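Local atomic coordinates of Can2 (PDB entry 7BDV), a protein that binds the second messenger cyclic tetra-adenylate through its CARF domain and acts as a dual-specificity nuclease in type III CRISPR defence. Residues Leu40-Asn45 with Lys66-Tyr71; Leu92-Gly97 with Ile116-Ser121; Gly240-Tyr245 with Met327-Tyr332; Ser248-Ile253 with His358-Trp363. All coordinates share one frame; numbering follows the deposited sequence.

Contact 1: residues Leu40-Asn45 with Lys66-Tyr71; sequences LYTPNN and KQVHPY. With nucleotides of chain E.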
# COMPACT_ATOMS: atom_id res chain seq x y z
N LEU A 40 10.47 19.63 14.02
CA LEU A 40 9.11 19.75 14.59
C LEU A 40 8.43 18.38 14.51
O LEU A 40 8.01 18.01 13.40
CB LEU A 40 8.34 20.81 13.81
CG LEU A 40 8.48 22.25 14.28
CD1 LEU A 40 9.90 22.60 14.68
CD2 LEU A 40 7.98 23.21 13.22
N TYR A 41 8.37 17.65 15.63
CA TYR A 41 7.71 16.32 15.70
C TYR A 41 6.37 16.47 16.43
O TYR A 41 6.12 17.52 17.02
CB TYR A 41 8.62 15.28 16.35
CG TYR A 41 8.82 15.45 17.83
CD1 TYR A 41 9.82 16.26 18.34
CD2 TYR A 41 8.00 14.77 18.73
CE1 TYR A 41 9.99 16.42 19.71
CE2 TYR A 41 8.16 14.92 20.10
CZ TYR A 41 9.15 15.75 20.59
OH TYR A 41 9.30 15.90 21.93
N THR A 42 5.53 15.44 16.37
CA THR A 42 4.18 15.48 16.97
C THR A 42 4.08 14.39 18.03
O THR A 42 4.90 13.47 18.04
CB THR A 42 3.12 15.34 15.88
OG1 THR A 42 3.36 14.08 15.29
CG2 THR A 42 3.21 16.44 14.85
N PRO A 43 3.09 14.49 18.94
CA PRO A 43 2.86 13.48 19.98
C PRO A 43 2.72 12.05 19.42
O PRO A 43 2.12 11.88 18.36
CB PRO A 43 1.54 13.91 20.64
CG PRO A 43 1.46 15.39 20.39
CD PRO A 43 2.11 15.59 19.02
N ASN A 44 3.32 11.10 20.12
CA ASN A 44 3.34 9.64 19.82
C ASN A 44 4.19 9.34 18.60
O ASN A 44 4.12 8.21 18.13
CB ASN A 44 1.93 9.07 19.59
CG ASN A 44 0.96 9.53 20.65
OD1 ASN A 44 -0.03 10.18 20.33
ND2 ASN A 44 1.26 9.25 21.90
N ASN A 45 4.97 10.30 18.10
CA ASN A 45 5.77 10.12 16.86
C ASN A 45 7.22 10.52 17.13
O ASN A 45 7.91 10.89 16.19
CB ASN A 45 5.13 10.92 15.72
CG ASN A 45 3.86 10.27 15.23
OD1 ASN A 45 2.79 10.86 15.27
ND2 ASN A 45 3.97 9.05 14.74
N LYS A 66 11.48 19.88 18.73
CA LYS A 66 10.38 20.73 19.27
C LYS A 66 9.03 20.06 18.96
O LYS A 66 8.83 19.63 17.81
CB LYS A 66 10.43 22.14 18.70
CG LYS A 66 11.46 23.04 19.37
CD LYS A 66 11.67 24.35 18.68
CE LYS A 66 12.93 25.06 19.12
NZ LYS A 66 13.07 25.14 20.60
N GLN A 67 8.16 19.95 19.95
CA GLN A 67 6.84 19.27 19.83
C GLN A 67 5.83 20.29 19.30
O GLN A 67 5.92 21.45 19.71
CB GLN A 67 6.41 18.64 21.14
CG GLN A 67 5.39 17.53 20.92
CD GLN A 67 4.79 16.89 22.15
OE1 GLN A 67 4.56 15.68 22.19
NE2 GLN A 67 4.45 17.70 23.15
N VAL A 68 4.99 19.89 18.36
CA VAL A 68 3.82 20.70 17.91
C VAL A 68 2.63 19.76 17.74
O VAL A 68 2.86 18.57 17.55
CB VAL A 68 4.10 21.49 16.62
CG1 VAL A 68 5.29 22.42 16.75
CG2 VAL A 68 4.30 20.57 15.43
N HIS A 69 1.41 20.28 17.79
CA HIS A 69 0.17 19.49 17.57
C HIS A 69 -0.09 19.47 16.06
O HIS A 69 0.06 20.47 15.38
CB HIS A 69 -1.03 20.03 18.39
CG HIS A 69 -2.21 19.10 18.37
ND1 HIS A 69 -3.17 19.15 17.35
CD2 HIS A 69 -2.56 18.07 19.18
CE1 HIS A 69 -4.07 18.21 17.56
NE2 HIS A 69 -3.72 17.52 18.67
N PRO A 70 -0.46 18.32 15.47
CA PRO A 70 -0.70 18.28 14.04
C PRO A 70 -1.81 19.20 13.52
O PRO A 70 -1.76 19.55 12.36
CB PRO A 70 -1.00 16.79 13.79
CG PRO A 70 -1.49 16.27 15.12
CD PRO A 70 -0.66 17.03 16.12
N TYR A 71 -2.77 19.62 14.35
CA TYR A 71 -4.01 20.30 13.88
C TYR A 71 -4.29 21.58 14.66
O TYR A 71 -5.48 21.91 14.81
CB TYR A 71 -5.19 19.33 13.96
CG TYR A 71 -5.00 18.11 13.12
CD1 TYR A 71 -5.05 18.18 11.74
CD2 TYR A 71 -4.72 16.88 13.68
CE1 TYR A 71 -4.86 17.06 10.95
CE2 TYR A 71 -4.51 15.75 12.91
CZ TYR A 71 -4.58 15.84 11.53
OH TYR A 71 -4.37 14.74 10.75
P A E 4 -2.83 16.67 4.79
OP1 A E 4 -3.10 17.77 5.77
OP2 A E 4 -2.30 16.66 3.40
O5' A E 4 -1.78 15.89 5.72
C5' A E 4 -1.09 14.77 5.23
C4' A E 4 0.27 14.79 5.90
O4' A E 4 0.10 14.88 7.35
C3' A E 4 1.10 13.54 5.64
O3' A E 4 2.44 13.97 5.36
C2' A E 4 0.96 12.78 6.96
O2' A E 4 1.98 11.82 7.19
C1' A E 4 0.95 13.93 7.95
N9 A E 4 0.42 13.63 9.27
C8 A E 4 -0.78 12.98 9.58
N7 A E 4 -0.96 12.88 10.88
C5 A E 4 0.17 13.45 11.45
C6 A E 4 0.60 13.62 12.79
N6 A E 4 -0.13 13.20 13.82
N1 A E 4 1.80 14.21 13.03
C2 A E 4 2.53 14.59 11.97
N3 A E 4 2.23 14.50 10.66
C4 A E 4 1.03 13.90 10.47

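Contact 2: residues Leu92-Gly97 with Ile116-Ser121; sequences LNVTGG and IIYVDS. With nucleotides of chain E.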
# COMPACT_ATOMS: atom_id res chain seq x y z
N LEU A 92 13.11 27.24 6.12
CA LEU A 92 12.00 26.27 6.32
C LEU A 92 11.95 25.32 5.13
O LEU A 92 11.91 25.78 3.99
CB LEU A 92 10.67 27.01 6.47
CG LEU A 92 9.44 26.12 6.58
CD1 LEU A 92 9.43 25.40 7.90
CD2 LEU A 92 8.15 26.92 6.42
N ASN A 93 11.96 24.02 5.43
CA ASN A 93 11.51 22.93 4.54
C ASN A 93 10.03 22.67 4.85
O ASN A 93 9.76 22.15 5.90
CB ASN A 93 12.39 21.69 4.68
CG ASN A 93 12.07 20.65 3.62
OD1 ASN A 93 10.97 20.64 3.04
ND2 ASN A 93 13.00 19.76 3.40
N VAL A 94 9.13 23.08 3.96
CA VAL A 94 7.66 23.09 4.19
C VAL A 94 7.05 21.80 3.58
O VAL A 94 5.80 21.70 3.53
CB VAL A 94 7.05 24.38 3.59
CG1 VAL A 94 7.04 24.37 2.07
CG2 VAL A 94 5.66 24.71 4.13
N THR A 95 7.87 20.84 3.16
CA THR A 95 7.41 19.61 2.43
C THR A 95 6.74 18.63 3.41
O THR A 95 5.77 17.97 3.06
CB THR A 95 8.56 18.87 1.72
OG1 THR A 95 9.53 19.79 1.22
CG2 THR A 95 8.06 17.99 0.59
N GLY A 96 7.25 18.53 4.64
CA GLY A 96 6.69 17.65 5.67
C GLY A 96 5.43 18.20 6.30
O GLY A 96 5.08 19.36 6.05
N GLY A 97 4.78 17.35 7.09
CA GLY A 97 3.78 17.72 8.11
C GLY A 97 2.38 17.66 7.55
O GLY A 97 2.21 17.33 6.35
N ILE A 116 12.23 29.51 1.90
CA ILE A 116 11.30 28.36 2.09
C ILE A 116 11.48 27.44 0.89
O ILE A 116 11.28 27.89 -0.24
CB ILE A 116 9.84 28.81 2.24
CG1 ILE A 116 9.64 29.79 3.39
CG2 ILE A 116 8.95 27.58 2.41
CD1 ILE A 116 8.29 30.52 3.38
N ILE A 117 11.84 26.18 1.15
CA ILE A 117 12.08 25.16 0.11
C ILE A 117 10.97 24.09 0.19
O ILE A 117 10.40 23.88 1.25
CB ILE A 117 13.48 24.56 0.26
CG1 ILE A 117 13.59 23.65 1.48
CG2 ILE A 117 14.51 25.68 0.28
CD1 ILE A 117 14.82 22.79 1.47
N TYR A 118 10.70 23.48 -0.96
CA TYR A 118 9.75 22.36 -1.10
C TYR A 118 10.38 21.36 -2.07
O TYR A 118 10.88 21.79 -3.11
CB TYR A 118 8.39 22.88 -1.58
CG TYR A 118 7.39 21.78 -1.82
CD1 TYR A 118 7.38 21.08 -3.02
CD2 TYR A 118 6.46 21.43 -0.86
CE1 TYR A 118 6.47 20.05 -3.24
CE2 TYR A 118 5.55 20.40 -1.06
CZ TYR A 118 5.55 19.73 -2.27
OH TYR A 118 4.67 18.70 -2.46
N VAL A 119 10.40 20.08 -1.69
CA VAL A 119 11.06 19.00 -2.45
C VAL A 119 10.02 18.31 -3.33
O VAL A 119 9.13 17.69 -2.77
CB VAL A 119 11.77 17.99 -1.55
CG1 VAL A 119 12.37 16.91 -2.40
CG2 VAL A 119 12.88 18.66 -0.73
N ASP A 120 10.16 18.45 -4.65
CA ASP A 120 9.30 17.81 -5.68
C ASP A 120 10.05 16.58 -6.20
O ASP A 120 10.96 16.76 -7.00
CB ASP A 120 8.99 18.81 -6.79
CG ASP A 120 8.29 18.19 -8.01
OD1 ASP A 120 7.81 17.05 -7.90
OD2 ASP A 120 8.23 18.87 -9.06
N SER A 121 9.66 15.38 -5.75
CA SER A 121 10.32 14.11 -6.13
C SER A 121 9.95 13.71 -7.56
O SER A 121 10.76 12.99 -8.17
CB SER A 121 10.08 13.03 -5.14
OG SER A 121 11.00 13.19 -4.06
P A E 1 3.43 13.08 4.49
OP1 A E 1 4.62 12.60 5.30
OP2 A E 1 2.83 11.92 3.71
O5' A E 1 3.90 14.22 3.49
C5' A E 1 4.98 13.92 2.62
C4' A E 1 5.02 14.98 1.57
O4' A E 1 6.31 14.93 0.93
C3' A E 1 4.01 14.83 0.44
O3' A E 1 3.86 16.07 -0.19
C2' A E 1 4.77 13.98 -0.56
O2' A E 1 4.24 14.13 -1.86
C1' A E 1 6.13 14.68 -0.45
N9 A E 1 7.30 13.99 -0.88
C8 A E 1 8.34 14.58 -1.54
N7 A E 1 9.32 13.75 -1.80
C5 A E 1 8.91 12.56 -1.24
C6 A E 1 9.52 11.30 -1.17
N6 A E 1 10.72 11.03 -1.66
N1 A E 1 8.84 10.34 -0.51
C2 A E 1 7.65 10.61 -0.01
N3 A E 1 6.96 11.73 -0.05
C4 A E 1 7.66 12.69 -0.66
P A E 4 -2.83 16.67 4.79
OP1 A E 4 -3.10 17.77 5.77
OP2 A E 4 -2.30 16.66 3.40
O5' A E 4 -1.78 15.89 5.72
C5' A E 4 -1.09 14.77 5.23
C4' A E 4 0.27 14.79 5.90
O4' A E 4 0.10 14.88 7.35
C3' A E 4 1.10 13.54 5.64
O3' A E 4 2.44 13.97 5.36
C2' A E 4 0.96 12.78 6.96
O2' A E 4 1.98 11.82 7.19
C1' A E 4 0.95 13.93 7.95
N9 A E 4 0.42 13.63 9.27
C8 A E 4 -0.78 12.98 9.58
N7 A E 4 -0.96 12.88 10.88
C5 A E 4 0.17 13.45 11.45
C6 A E 4 0.60 13.62 12.79
N6 A E 4 -0.13 13.20 13.82
N1 A E 4 1.80 14.21 13.03
C2 A E 4 2.53 14.59 11.97
N3 A E 4 2.23 14.50 10.66
C4 A E 4 1.03 13.90 10.47
P A E 2 2.58 17.03 0.02
OP1 A E 2 2.95 18.30 -0.64
OP2 A E 2 1.90 16.95 1.35
O5' A E 2 1.54 16.41 -1.03
C5' A E 2 0.90 15.17 -0.70
C4' A E 2 -0.50 15.27 -1.26
O4' A E 2 -0.38 15.62 -2.66
C3' A E 2 -1.39 14.04 -1.22
O3' A E 2 -2.77 14.43 -0.93
C2' A E 2 -1.24 13.50 -2.65
O2' A E 2 -2.31 12.72 -3.16
C1' A E 2 -1.22 14.80 -3.42
N9 A E 2 -0.70 14.74 -4.76
C8 A E 2 0.53 14.23 -5.16
N7 A E 2 0.70 14.35 -6.46
C5 A E 2 -0.48 14.94 -6.91
C6 A E 2 -0.91 15.30 -8.19
N6 A E 2 -0.17 15.08 -9.26
N1 A E 2 -2.12 15.90 -8.34
C2 A E 2 -2.86 16.07 -7.23
N3 A E 2 -2.56 15.77 -5.96
C4 A E 2 -1.34 15.20 -5.88

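Contact 3: residues Gly240-Tyr245 with Met327-Tyr332; sequences GWFEHY and MFASYY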
# COMPACT_ATOMS: atom_id res chain seq x y z
N GLY A 240 16.44 -19.20 -11.43
CA GLY A 240 17.67 -18.42 -11.14
C GLY A 240 18.24 -17.80 -12.40
O GLY A 240 18.75 -16.67 -12.35
N TRP A 241 18.22 -18.52 -13.53
CA TRP A 241 18.75 -18.00 -14.81
C TRP A 241 18.07 -16.66 -15.15
O TRP A 241 18.76 -15.71 -15.65
CB TRP A 241 18.58 -19.04 -15.92
CG TRP A 241 17.15 -19.24 -16.32
CD1 TRP A 241 16.32 -20.22 -15.87
CD2 TRP A 241 16.38 -18.49 -17.28
NE1 TRP A 241 15.12 -20.18 -16.53
CE2 TRP A 241 15.12 -19.10 -17.37
CE3 TRP A 241 16.66 -17.40 -18.11
CZ2 TRP A 241 14.10 -18.61 -18.18
CZ3 TRP A 241 15.65 -16.91 -18.92
CH2 TRP A 241 14.39 -17.51 -18.96
N PHE A 242 16.76 -16.54 -14.90
CA PHE A 242 16.02 -15.32 -15.29
C PHE A 242 16.36 -14.18 -14.32
O PHE A 242 16.43 -13.04 -14.76
CB PHE A 242 14.51 -15.57 -15.29
CG PHE A 242 13.74 -14.36 -15.74
CD1 PHE A 242 13.92 -13.87 -17.02
CD2 PHE A 242 12.90 -13.66 -14.86
CE1 PHE A 242 13.22 -12.73 -17.43
CE2 PHE A 242 12.20 -12.55 -15.28
CZ PHE A 242 12.38 -12.08 -16.56
N GLU A 243 16.55 -14.48 -13.04
CA GLU A 243 17.01 -13.49 -12.03
C GLU A 243 18.35 -12.91 -12.49
O GLU A 243 18.52 -11.75 -12.38
CB GLU A 243 17.13 -14.14 -10.64
CG GLU A 243 15.83 -14.76 -10.13
CD GLU A 243 15.88 -15.30 -8.70
OE1 GLU A 243 16.19 -14.49 -7.78
OE2 GLU A 243 15.61 -16.53 -8.51
N HIS A 244 19.26 -13.73 -12.98
CA HIS A 244 20.60 -13.28 -13.46
C HIS A 244 20.39 -12.45 -14.74
O HIS A 244 21.06 -11.42 -14.93
CB HIS A 244 21.53 -14.45 -13.68
CG HIS A 244 22.09 -15.05 -12.44
ND1 HIS A 244 21.63 -16.26 -11.95
CD2 HIS A 244 23.07 -14.64 -11.61
CE1 HIS A 244 22.29 -16.57 -10.85
NE2 HIS A 244 23.20 -15.59 -10.63
N TYR A 245 19.48 -12.87 -15.62
CA TYR A 245 19.20 -12.11 -16.86
C TYR A 245 18.80 -10.68 -16.49
O TYR A 245 19.34 -9.70 -17.04
CB TYR A 245 18.17 -12.85 -17.72
CG TYR A 245 17.77 -12.08 -18.95
CD1 TYR A 245 18.70 -11.79 -19.94
CD2 TYR A 245 16.48 -11.59 -19.09
CE1 TYR A 245 18.35 -11.02 -21.04
CE2 TYR A 245 16.13 -10.82 -20.17
CZ TYR A 245 17.04 -10.59 -21.18
OH TYR A 245 16.62 -9.81 -22.21
N MSE A 327 8.36 -3.48 -9.75
CA MSE A 327 8.14 -4.13 -11.04
C MSE A 327 8.05 -5.63 -10.83
O MSE A 327 8.74 -6.18 -9.97
CB MSE A 327 9.29 -3.85 -12.01
CG MSE A 327 9.26 -4.77 -13.22
SE MSE A 327 10.58 -4.26 -14.52
CE MSE A 327 9.64 -3.02 -15.74
N PHE A 328 7.18 -6.26 -11.62
CA PHE A 328 7.07 -7.71 -11.63
C PHE A 328 7.53 -8.19 -13.00
O PHE A 328 6.88 -7.88 -14.02
CB PHE A 328 5.65 -8.13 -11.24
CG PHE A 328 5.39 -9.61 -11.24
CD1 PHE A 328 6.40 -10.52 -10.95
CD2 PHE A 328 4.12 -10.11 -11.49
CE1 PHE A 328 6.16 -11.88 -10.93
CE2 PHE A 328 3.88 -11.48 -11.46
CZ PHE A 328 4.90 -12.36 -11.18
N ALA A 329 8.65 -8.89 -13.03
CA ALA A 329 9.30 -9.42 -14.26
C ALA A 329 9.17 -10.94 -14.27
O ALA A 329 9.44 -11.56 -13.22
CB ALA A 329 10.75 -8.97 -14.32
N SER A 330 8.77 -11.51 -15.40
CA SER A 330 8.50 -12.96 -15.61
C SER A 330 8.98 -13.38 -17.00
O SER A 330 8.86 -12.57 -17.95
CB SER A 330 7.02 -13.22 -15.44
OG SER A 330 6.71 -14.58 -15.55
N TYR A 331 9.48 -14.61 -17.16
CA TYR A 331 9.76 -15.22 -18.48
C TYR A 331 8.50 -15.93 -18.98
O TYR A 331 8.44 -16.18 -20.19
CB TYR A 331 10.98 -16.15 -18.46
CG TYR A 331 10.82 -17.44 -17.68
CD1 TYR A 331 10.29 -18.57 -18.27
CD2 TYR A 331 11.23 -17.53 -16.35
CE1 TYR A 331 10.10 -19.74 -17.57
CE2 TYR A 331 11.07 -18.70 -15.63
CZ TYR A 331 10.50 -19.80 -16.24
OH TYR A 331 10.32 -20.96 -15.54
N TYR A 332 7.53 -16.21 -18.10
CA TYR A 332 6.28 -16.95 -18.43
C TYR A 332 5.14 -15.94 -18.61
O TYR A 332 5.03 -14.97 -17.86
CB TYR A 332 5.93 -17.97 -17.33

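Contact 4: residues Ser248-Ile253 with His358-Trp363; sequences SLLRQI and HQLIKW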
# COMPACT_ATOMS: atom_id res chain seq x y z
N SER A 248 21.67 -8.65 -15.06
CA SER A 248 22.63 -8.35 -16.16
C SER A 248 22.10 -7.23 -17.07
O SER A 248 22.91 -6.40 -17.52
CB SER A 248 23.03 -9.61 -16.91
OG SER A 248 22.00 -10.08 -17.74
N LEU A 249 20.79 -7.14 -17.31
CA LEU A 249 20.21 -5.96 -18.03
C LEU A 249 20.49 -4.69 -17.19
O LEU A 249 20.79 -3.61 -17.77
CB LEU A 249 18.70 -6.14 -18.26
CG LEU A 249 18.29 -7.21 -19.29
CD1 LEU A 249 16.78 -7.20 -19.55
CD2 LEU A 249 18.96 -6.97 -20.62
N LEU A 250 20.39 -4.77 -15.87
CA LEU A 250 20.58 -3.57 -15.00
C LEU A 250 22.06 -3.17 -14.99
O LEU A 250 22.33 -1.95 -14.95
CB LEU A 250 20.00 -3.82 -13.61
CG LEU A 250 18.47 -3.95 -13.62
CD1 LEU A 250 17.97 -4.49 -12.31
CD2 LEU A 250 17.80 -2.63 -13.96
N ARG A 251 22.99 -4.11 -15.09
CA ARG A 251 24.44 -3.82 -15.24
C ARG A 251 24.69 -3.13 -16.59
O ARG A 251 25.42 -2.15 -16.62
CB ARG A 251 25.26 -5.10 -15.13
CG ARG A 251 25.27 -5.70 -13.73
CD ARG A 251 26.36 -6.74 -13.61
NE ARG A 251 27.69 -6.16 -13.76
N GLN A 252 24.09 -3.61 -17.69
CA GLN A 252 24.19 -2.92 -19.00
C GLN A 252 23.69 -1.50 -18.86
O GLN A 252 24.46 -0.54 -19.24
CB GLN A 252 23.38 -3.62 -20.11
CG GLN A 252 23.92 -4.97 -20.54
CD GLN A 252 23.08 -5.52 -21.67
OE1 GLN A 252 22.67 -4.80 -22.58
NE2 GLN A 252 22.76 -6.80 -21.57
N ILE A 253 22.45 -1.32 -18.36
CA ILE A 253 21.81 0.01 -18.23
C ILE A 253 22.70 0.93 -17.34
O ILE A 253 22.83 2.13 -17.69
CB ILE A 253 20.40 -0.12 -17.65
CG1 ILE A 253 19.42 -0.75 -18.65
CG2 ILE A 253 19.93 1.23 -17.16
CD1 ILE A 253 18.18 -1.24 -17.98
N HIS A 358 13.85 -2.42 -22.75
CA HIS A 358 13.07 -1.22 -23.10
C HIS A 358 12.12 -0.83 -21.96
O HIS A 358 11.99 0.41 -21.68
CB HIS A 358 12.31 -1.45 -24.41
CG HIS A 358 11.52 -0.27 -24.79
ND1 HIS A 358 10.16 -0.21 -24.58
CD2 HIS A 358 11.91 0.90 -25.36
CE1 HIS A 358 9.72 0.96 -25.01
NE2 HIS A 358 10.78 1.67 -25.52
N GLN A 359 11.46 -1.81 -21.35
CA GLN A 359 10.51 -1.60 -20.23
C GLN A 359 11.25 -1.09 -18.99
O GLN A 359 10.74 -0.24 -18.31
CB GLN A 359 9.73 -2.89 -19.97
CG GLN A 359 8.76 -3.20 -21.09
CD GLN A 359 7.85 -4.35 -20.77
OE1 GLN A 359 8.27 -5.49 -20.68
NE2 GLN A 359 6.57 -4.03 -20.66
N LEU A 360 12.44 -1.60 -18.70
CA LEU A 360 13.24 -1.14 -17.54
C LEU A 360 13.58 0.34 -17.73
O LEU A 360 13.40 1.11 -16.76
CB LEU A 360 14.49 -2.01 -17.42
CG LEU A 360 14.29 -3.37 -16.79
CD1 LEU A 360 15.58 -4.17 -16.81
CD2 LEU A 360 13.86 -3.23 -15.35
N ILE A 361 13.98 0.74 -18.94
CA ILE A 361 14.35 2.16 -19.26
C ILE A 361 13.09 3.03 -19.10
O ILE A 361 13.18 4.11 -18.41
CB ILE A 361 15.00 2.27 -20.65
CG1 ILE A 361 16.36 1.56 -20.71
CG2 ILE A 361 15.12 3.73 -21.09
CD1 ILE A 361 17.43 2.15 -19.81
N LYS A 362 11.94 2.59 -19.62
CA LYS A 362 10.66 3.34 -19.48
C LYS A 362 10.34 3.53 -17.99
O LYS A 362 10.08 4.65 -17.56
CB LYS A 362 9.53 2.58 -20.19
CG LYS A 362 8.46 3.46 -20.80
CD LYS A 362 7.69 2.78 -21.94
CE LYS A 362 6.38 3.47 -22.30
N TRP A 363 10.34 2.44 -17.23
CA TRP A 363 10.00 2.38 -15.79
C TRP A 363 10.89 3.36 -15.02
O TRP A 363 10.34 4.16 -14.25
CB TRP A 363 10.17 0.94 -15.32
CG TRP A 363 9.90 0.71 -13.87
CD1 TRP A 363 8.79 1.07 -13.16
CD2 TRP A 363 10.74 -0.04 -12.97
NE1 TRP A 363 8.92 0.65 -11.87
CE2 TRP A 363 10.08 -0.06 -11.74
CE3 TRP A 363 11.97 -0.70 -13.10
CZ2 TRP A 363 10.62 -0.69 -10.63
CZ3 TRP A 363 12.51 -1.33 -12.00
CH2 TRP A 363 11.85 -1.31 -10.77

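Contact 1: residues Leu40-Asn45 with Lys66-Tyr71
Leu40 and Tyr41 pair with Lys66 and Gln67 as neighbouring parallel strands of the CARF-domain sheet, the two strands of a beta-alpha-beta unit that crosses over through helix 47-55. Two backbone hydrogen bonds hold the register: Tyr41 N gives to Lys66 O (3.0 Å), and Val68 N gives to Tyr41 O (2.9 Å). Beyond the last bridge, the chains stay close through a CA-H...O contact from Thr42 CA to Val68 O at 3.4 Å. On the face bearing Leu40, Leu40 CG meets Val68 CG1 at 4.0 Å; both side chains also touch helix 73-86. On the face bearing Tyr41, a chi1 of 72° sets Tyr41 CG between the backbone N and the carbonyl carbon; farther out on the ring, CE2 lies 3.9 Å from Gln67 CG, while Gln67 CB lies over one ring face. The extended Gln67 chain then carries OE1 to within 3.6 Å of Pro43 CG. The strand ends also carry the ligand, cyclic tetra-adenylate. Pro70 CG packs 3.6 Å from N6 of nucleotide A4 of chain E, and at the start of a type II turn ending at Asn45, Thr42 OG1 donates to N1 of that adenine at 2.7 Å.

Contact 2: residues Leu92-Gly97 with Ile116-Ser121
Thr95 and Tyr118 meet just past the carboxyl end of strand 90-93, where the parallel pair 90-93 and 116-120 of a CARF beta-alpha-beta unit faces the bound cyclic tetra-adenylate. The strands are joined by Ile117 N to Leu92 O (2.9 Å) and by Val94 N to Ile117 O (3.1 Å), the latter almost straight at 171°. On the face bearing Leu92 and Ile116, Ile116 CG2 packs against Leu92 CD2, and it also meets Val94 CG1 just past the strand. Past the bridges, a side chain takes over: Thr95 OG1 accepts from Val119 N at 3.1 Å; its 2.5 Å approach to Asn93 OD1 is doubtfully short. Asn93 OD1 also accepts from Thr95 N, an Asx turn, while Asn93 ND2 is bonded to Tyr14 OH and Pro24 O. The methyl of Thr95 sits over one face of the Tyr118 ring, a CH-pi contact with CG2 4.1 Å from the ring centroid. At the ring edge, in plane, lies OP1 of nucleotide A2 of chain E, to which Tyr118 OH donates at 2.5 Å. Ser121 OG donates to N7 of nucleotide A1 of chain E at 2.9 Å. Lys99 of the second subunit bonds to Thr95 O and Gly97 O. Hydroxyl donors thus meet the ligand at both a phosphate and a base, and the bonds from Thr95 N and Val119 N would hold the methyl against the face of the phosphate-binding phenol.

Contact 3: residues Gly240-Tyr245 with Met327-Tyr332
Tyr331 packs against Trp241 and Phe242, neighbours on one helix, in an aromatic cluster that seats helix 231-254 against the end of strand 325-329, within the PD-(D/E)XK-type nuclease domain. Trp241 CZ2 stands over one face of the Tyr331 ring, 3.5 Å from Tyr331 CG and offset toward the rim. The six-membered ring of Trp241 and the phenol are inclined at 47°, and the two side chains cross at about a right angle. Toward Phe242, the phenol presents its edge to the ring face in an offset edge-to-face pair, with centroids of the Phe242 and Tyr331 rings 6.0 Å apart. The same face of Phe242 receives Tyr331 CB, a CH-pi contact 4.3 Å from the Phe242 ring centroid. Phe242 CG is anti to the backbone N (chi1 -177°), and the ring extends to the strand, where its CE2 reaches Ala329 CB at 4.0 Å. One shell out, Asn189 holds the phenol OH and Gln182 the backbone O of Tyr331, so ring and main chain are both tied to helix 182-193. Trp241 meets Phe174 edge-to-face and also touches Leu185, and the strand end is held by backbone bonding of Ala329 with Glu291. Between Ala329 and Tyr331, Ser330 turns its CB away from the helix, and its OG donates to Tyr332 O at 2.9 Å, in the carbonyl plane and on a lone pair.

Contact 4: residues Ser248-Ile253 with His358-Trp363
Leu360 and Ile253 meet with no flat group between them; the indole of Trp363, on the same helix as Leu360, is engaged instead by residues of the neighbouring sheet. There it meets Lys325 in a cation-pi contact, His288 edge-to-face, and Tyr348 with the planes at about 45°. The amide of Gln359 also turns to other company, its OE1 bonded to Ser350 OG. What joins the segments is a helix-helix packing within the nuclease domain: the axes of 248-253 and 358-363 pass 10.8 Å apart and cross at -60°. Leu360 carries much of it. Its CD1 reaches both Leu250 CD2 (3.9 Å) and Leu249 CB (4.0 Å), so one methyl touches two successive residues of helix 231-254. Ile253 approaches from one turn farther along, setting CD1 against Leu360 CB at 3.8 Å, its side chain nearly perpendicular to that leucine. Against Ile361 it slides past in the opposite direction: Ile361 CD1 lies 3.7 Å from Ile253 CG1 and 3.8 Å from Ile253 CG2. The chi2 of Ile361 (-65°) brings that CD1 up to both branches. Ile290 of strand 286-291 touches Leu250, Leu360 and Trp363, so both helices rest on the sheet. With no hydrogen bond across it, the contact is made by methyl and methylene packing, consistent with a mainly hydrophobic interface, although Ile361 is partly exposed.

Overall arrangement
Contacts 1 and 2 belong to one CARF sheet, their centres about 17 Å apart, and both place polar groups against the cyclic tetra-adenylate; contact 1 is partly buried, contact 2 wholly so. The second subunit reaches both, contact 1 through Tyr71 alone and contact 2 at six residues. Contacts 3 and 4 are buried in the nuclease domain and share helix 231-254. They touch directly, the selenium of Met327 packing 3.5 Å from Leu360 CD2. Chemistry follows place: backbone hydrogen bonds between parallel strands and hydroxyl donors in contacts 1 and 2, an aromatic cluster between helix and strand end in contact 3, and aliphatic packing between helices in contact 4. The centres of contacts 1 and 3 lie about 45 Å apart.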